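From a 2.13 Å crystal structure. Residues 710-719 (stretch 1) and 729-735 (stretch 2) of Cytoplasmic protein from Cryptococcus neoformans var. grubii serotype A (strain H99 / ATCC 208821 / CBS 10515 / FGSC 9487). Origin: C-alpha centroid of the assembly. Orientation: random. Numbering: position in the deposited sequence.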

ATOM      1  N   TYR A 710       0.074  16.459 -19.336  1.00 17.31           N
ATOM      2  CA  TYR A 710       1.235  16.952 -18.605  1.00 15.60           C
ATOM      3  C   TYR A 710       2.503  16.602 -19.376  1.00 15.77           C
ATOM      4  O   TYR A 710       2.718  15.437 -19.724  1.00 16.23           O
ATOM      5  CB  TYR A 710       1.276  16.339 -17.202  1.00 14.84           C
ATOM      6  CG  TYR A 710       2.575  16.548 -16.453  1.00 14.45           C
ATOM      7  CD1 TYR A 710       2.894  17.782 -15.903  1.00 14.02           C
ATOM      8  CD2 TYR A 710       3.471  15.504 -16.277  1.00 16.01           C
ATOM      9  CE1 TYR A 710       4.081  17.970 -15.211  1.00 14.04           C
ATOM     10  CE2 TYR A 710       4.650  15.683 -15.604  1.00 14.05           C
ATOM     11  CZ  TYR A 710       4.955  16.916 -15.064  1.00 14.05           C
ATOM     12  OH  TYR A 710       6.127  17.094 -14.370  1.00 14.07           O
ATOM     13  N   LEU A 711       3.338  17.603 -19.637  1.00 16.23           N
ATOM     14  CA  LEU A 711       4.632  17.381 -20.284  1.00 16.69           C
ATOM     15  C   LEU A 711       5.753  17.854 -19.366  1.00 17.21           C
ATOM     16  O   LEU A 711       5.934  19.073 -19.187  1.00 17.64           O
ATOM     17  CB  LEU A 711       4.701  18.107 -21.624  1.00 19.48           C
ATOM     18  CG  LEU A 711       3.695  17.679 -22.695  1.00 20.69           C
ATOM     19  CD1 LEU A 711       3.796  18.635 -23.877  1.00 23.27           C
ATOM     20  CD2 LEU A 711       3.910  16.254 -23.145  1.00 19.67           C
ATOM     21  N   PRO A 712       6.534  16.952 -18.776  1.00 15.29           N
ATOM     22  CA  PRO A 712       7.469  17.373 -17.721  1.00 17.16           C
ATOM     23  C   PRO A 712       8.694  18.102 -18.264  1.00 16.68           C
ATOM     24  O   PRO A 712       9.328  17.667 -19.231  1.00 16.70           O
ATOM     25  CB  PRO A 712       7.859  16.053 -17.039  1.00 16.86           C
ATOM     26  CG  PRO A 712       7.672  15.007 -18.108  1.00 17.38           C
ATOM     27  CD  PRO A 712       6.531  15.495 -18.986  1.00 16.57           C
ATOM     28  N   PHE A 713       9.032  19.214 -17.605  1.00 17.42           N
ATOM     29  CA  PHE A 713      10.322  19.858 -17.823  1.00 14.13           C
ATOM     30  C   PHE A 713      11.466  18.866 -17.694  1.00 16.68           C
ATOM     31  O   PHE A 713      12.503  19.018 -18.349  1.00 14.18           O
ATOM     32  CB  PHE A 713      10.544  20.983 -16.800  1.00 14.13           C
ATOM     33  CG  PHE A 713       9.679  22.189 -16.999  1.00 14.12           C
ATOM     34  CD1 PHE A 713       9.372  22.649 -18.267  1.00 17.91           C
ATOM     35  CD2 PHE A 713       9.189  22.876 -15.907  1.00 17.80           C
ATOM     36  CE1 PHE A 713       8.583  23.770 -18.441  1.00 20.67           C
ATOM     37  CE2 PHE A 713       8.400  23.987 -16.067  1.00 20.30           C
ATOM     38  CZ  PHE A 713       8.095  24.438 -17.341  1.00 22.27           C
ATOM     39  N   VAL A 714      11.311  17.874 -16.815  1.00 17.97           N
ATOM     40  CA  VAL A 714      12.346  16.870 -16.587  1.00 17.04           C
ATOM     41  C   VAL A 714      12.808  16.245 -17.896  1.00 17.14           C
ATOM     42  O   VAL A 714      13.991  15.921 -18.058  1.00 18.15           O
ATOM     43  CB  VAL A 714      11.823  15.800 -15.606  1.00 17.63           C
ATOM     44  CG1 VAL A 714      12.571  14.510 -15.774  1.00 18.07           C
ATOM     45  CG2 VAL A 714      11.908  16.298 -14.186  1.00 18.25           C
ATOM     46  N   HIS A 715      11.885  16.045 -18.843  1.00 17.38           N
ATOM     47  CA  HIS A 715      12.212  15.426 -20.119  1.00 19.08           C
ATOM     48  C   HIS A 715      12.202  16.381 -21.302  1.00 22.40           C
ATOM     49  O   HIS A 715      12.852  16.090 -22.314  1.00 26.15           O
ATOM     50  CB  HIS A 715      11.223  14.294 -20.441  1.00 17.84           C
ATOM     51  CG  HIS A 715      11.333  13.118 -19.529  1.00 17.70           C
ATOM     52  ND1 HIS A 715      12.349  12.193 -19.632  1.00 17.38           N
ATOM     53  CD2 HIS A 715      10.570  12.728 -18.483  1.00 17.37           C
ATOM     54  CE1 HIS A 715      12.200  11.275 -18.694  1.00 17.77           C
ATOM     55  NE2 HIS A 715      11.130  11.579 -17.981  1.00 18.46           N
ATOM     56  N   TYR A 716      11.463  17.483 -21.224  1.00 19.14           N
ATOM     57  CA  TYR A 716      11.144  18.279 -22.399  1.00 17.00           C
ATOM     58  C   TYR A 716      11.572  19.739 -22.282  1.00 16.25           C
ATOM     59  O   TYR A 716      11.313  20.522 -23.202  1.00 16.47           O
ATOM     60  CB  TYR A 716       9.638  18.197 -22.677  1.00 16.03           C
ATOM     61  CG  TYR A 716       9.146  16.801 -23.026  1.00 17.28           C
ATOM     62  CD1 TYR A 716       9.535  16.181 -24.206  1.00 17.46           C
ATOM     63  CD2 TYR A 716       8.297  16.109 -22.180  1.00 17.93           C
ATOM     64  CE1 TYR A 716       9.091  14.911 -24.531  1.00 18.35           C
ATOM     65  CE2 TYR A 716       7.837  14.839 -22.503  1.00 19.37           C
ATOM     66  CZ  TYR A 716       8.242  14.243 -23.677  1.00 19.13           C
ATOM     67  OH  TYR A 716       7.798  12.983 -24.000  1.00 20.62           O
ATOM     68  N   ALA A 717      12.224  20.129 -21.197  1.00 17.05           N
ATOM     69  CA  ALA A 717      12.665  21.508 -21.071  1.00 19.23           C
ATOM     70  C   ALA A 717      13.747  21.825 -22.102  1.00 19.30           C
ATOM     71  O   ALA A 717      14.501  20.951 -22.543  1.00 18.55           O
ATOM     72  CB  ALA A 717      13.199  21.773 -19.663  1.00 21.35           C
ATOM     73  N   ALA A 718      13.814  23.098 -22.493  1.00 22.91           N
ATOM     74  CA  ALA A 718      14.907  23.544 -23.347  1.00 26.56           C
ATOM     75  C   ALA A 718      16.250  23.339 -22.659  1.00 27.19           C
ATOM     76  O   ALA A 718      17.202  22.839 -23.268  1.00 28.12           O
ATOM     77  CB  ALA A 718      14.718  25.015 -23.720  1.00 28.29           C
ATOM     78  N   SER A 719      16.336  23.700 -21.378  1.00 22.16           N
ATOM     79  CA  SER A 719      17.556  23.530 -20.606  1.00 22.30           C
ATOM     80  C   SER A 719      17.189  23.426 -19.135  1.00 19.98           C
ATOM     81  O   SER A 719      16.187  23.992 -18.696  1.00 18.19           O
ATOM     82  CB  SER A 719      18.526  24.694 -20.835  1.00 25.92           C
ATOM     83  OG  SER A 719      19.531  24.695 -19.845  1.00 29.24           O
ATOM     84  N   GLN A 729      13.782  31.171 -17.121  1.00 64.45           N
ATOM     85  CA  GLN A 729      12.558  30.452 -16.830  1.00 59.44           C
ATOM     86  C   GLN A 729      12.520  29.140 -17.587  1.00 53.37           C
ATOM     87  O   GLN A 729      12.919  29.070 -18.762  1.00 50.50           O
ATOM     88  CB  GLN A 729      11.359  31.313 -17.201  1.00 62.09           C
ATOM     89  CG  GLN A 729      10.490  31.690 -16.023  1.00 66.02           C
ATOM     90  CD  GLN A 729       9.137  32.222 -16.436  1.00 69.08           C
ATOM     91  OE1 GLN A 729       9.051  33.164 -17.223  1.00 70.37           O
ATOM     92  NE2 GLN A 729       8.067  31.622 -15.900  1.00 69.16           N
ATOM     93  N   LEU A 730      12.029  28.088 -16.933  1.00 38.07           N
ATOM     94  CA  LEU A 730      11.901  26.794 -17.571  1.00 32.69           C
ATOM     95  C   LEU A 730      10.845  26.867 -18.667  1.00 28.20           C
ATOM     96  O   LEU A 730       9.803  27.505 -18.506  1.00 28.02           O
ATOM     97  CB  LEU A 730      11.538  25.722 -16.548  1.00 31.19           C
ATOM     98  CG  LEU A 730      12.650  25.410 -15.552  1.00 29.07           C
ATOM     99  CD1 LEU A 730      12.179  24.484 -14.447  1.00 25.95           C
ATOM    100  CD2 LEU A 730      13.838  24.804 -16.283  1.00 30.88           C
ATOM    101  N   SER A 731      11.124  26.229 -19.797  1.00 26.47           N
ATOM    102  CA  SER A 731      10.246  26.321 -20.953  1.00 26.87           C
ATOM    103  C   SER A 731      10.395  25.067 -21.805  1.00 25.23           C
ATOM    104  O   SER A 731      11.507  24.558 -21.998  1.00 24.86           O
ATOM    105  CB  SER A 731      10.557  27.586 -21.767  1.00 32.42           C
ATOM    106  OG  SER A 731      10.034  27.518 -23.075  1.00 37.33           O
ATOM    107  N   LEU A 732       9.261  24.573 -22.298  1.00 22.24           N
ATOM    108  CA  LEU A 732       9.258  23.392 -23.146  1.00 19.48           C
ATOM    109  C   LEU A 732       9.805  23.722 -24.529  1.00 19.10           C
ATOM    110  O   LEU A 732       9.516  24.778 -25.102  1.00 18.50           O
ATOM    111  CB  LEU A 732       7.849  22.828 -23.281  1.00 17.27           C
ATOM    112  CG  LEU A 732       7.216  22.185 -22.048  1.00 19.26           C
ATOM    113  CD1 LEU A 732       5.778  21.755 -22.383  1.00 22.80           C
ATOM    114  CD2 LEU A 732       7.998  21.013 -21.565  1.00 16.86           C
ATOM    115  N   ASP A 733      10.604  22.806 -25.062  1.00 18.05           N
ATOM    116  CA  ASP A 733      11.152  22.893 -26.419  1.00 20.01           C
ATOM    117  C   ASP A 733      10.837  21.559 -27.091  1.00 20.12           C
ATOM    118  O   ASP A 733      11.672  20.651 -27.106  1.00 20.88           O
ATOM    119  CB  ASP A 733      12.662  23.191 -26.395  1.00 24.19           C
ATOM    120  CG  ASP A 733      13.221  23.497 -27.787  1.00 28.78           C
ATOM    121  OD1 ASP A 733      12.416  23.709 -28.716  1.00 29.48           O
ATOM    122  OD2 ASP A 733      14.460  23.534 -27.954  1.00 30.84           O
ATOM    123  N   VAL A 734       9.628  21.441 -27.647  1.00 21.09           N
ATOM    124  CA  VAL A 734       9.133  20.171 -28.163  1.00 20.48           C
ATOM    125  C   VAL A 734       8.562  20.347 -29.565  1.00 21.96           C
ATOM    126  O   VAL A 734       8.176  21.441 -29.980  1.00 22.82           O
ATOM    127  CB  VAL A 734       8.044  19.552 -27.258  1.00 22.75           C
ATOM    128  CG1 VAL A 734       8.581  19.205 -25.879  1.00 23.07           C
ATOM    129  CG2 VAL A 734       6.847  20.508 -27.136  1.00 24.45           C
ATOM    130  N   THR A 735       8.484  19.223 -30.278  1.00 23.03           N
ATOM    131  CA  THR A 735       7.763  19.104 -31.538  1.00 24.62           C
ATOM    132  C   THR A 735       6.539  18.228 -31.304  1.00 24.52           C
ATOM    133  O   THR A 735       6.648  17.167 -30.686  1.00 25.48           O
ATOM    134  CB  THR A 735       8.655  18.497 -32.624  1.00 29.06           C
ATOM    135  OG1 THR A 735       9.627  19.468 -33.044  1.00 32.24           O
ATOM    136  CG2 THR A 735       7.808  18.066 -33.828  1.00 30.46           C
TER
HETATM  137  O   HOH W   1      14.289  25.367 -19.967  1.00 23.30           O

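The two stretches meet where a short helix ends. Pro-712 occupies the N-cap position, and Pro-712 O accepts hydrogen bonds from His-715 N (3.1 Å) and Tyr-716 N (2.9 Å). Residues 713-716 form the helix, and Ala-717 is the first residue after it to leave helical phi/psi. The chain then runs beside stretch 2.

A single beta bridge pairs Ala-717 with Leu-732, with their CA atoms 4.4 Å apart. Two hydrogen bonds build it. Asp-733 N donates to Tyr-716 O at 3.0 Å and is nearly linear, at 174°. Ala-718 N donates to Ser-731 O at 2.8 Å. The same two acceptors also receive CA-H...O contacts, Leu-732 CA to Tyr-716 O at 3.5 Å and Ala-717 CA to Ser-731 O at 3.4 Å. Water 1 extends the link, accepting from Ser-719 N at 3.0 Å and from Ser-731 N at 3.3 Å.

Leu-732 has the largest area covered by the other stretch. Its CA-to-CB bond points sideways, but its m,t rotamer (chi1 -69°, chi2 177°) brings the end of the side chain nearer to stretch 1. Leu-732 CD2 lies 3.4 Å from Tyr-716 CB and 3.9 Å from Phe-713 CD1. Leu-732 CD1 lies 3.9 Å from Leu-711 CB. These are apolar contacts between carbon atoms.

Phe-713 points toward stretch 2 with chi1 at -71° (m). Its ring presents one face to Leu-730. Leu-730 CB sits 3.6 Å from the centroid of the Phe-713 ring, 12° off the normal, so its C-H groups can meet the pi cloud in a CH-pi contact. Leu-730 is also m,t, and Leu-730 CD2 approaches Ser-719 O at 3.5 Å.

Tyr-716 starts toward stretch 2, but with chi1 at -64° (m) its end leads away. Tyr-716 CB is 3.5 Å from Val-734 CG1, and the near part of the ring, Tyr-716 CD1, is 3.6 Å from Val-734 CG1. Val-734 points toward stretch 1 with chi1 at -63° (m). The hydroxyl of Tyr-716 is hydrogen-bonded elsewhere in the structure.

At the exposed margin, Ala-718 CB and Asp-733 CB are 3.8 Å apart. The pairing is between aliphatic carbons. Asp-733 is t at chi1 (-171°), and its OD1 is hydrogen-bonded elsewhere in the structure. Ser-731 points away from stretch 1. With chi1 at 162° (t), Ser-731 OG donates a weak hydrogen bond to Leu-732 O at 3.4 Å. Ser-731 thus joins stretch 1 through its backbone, while its side chain bonds within its own stretch.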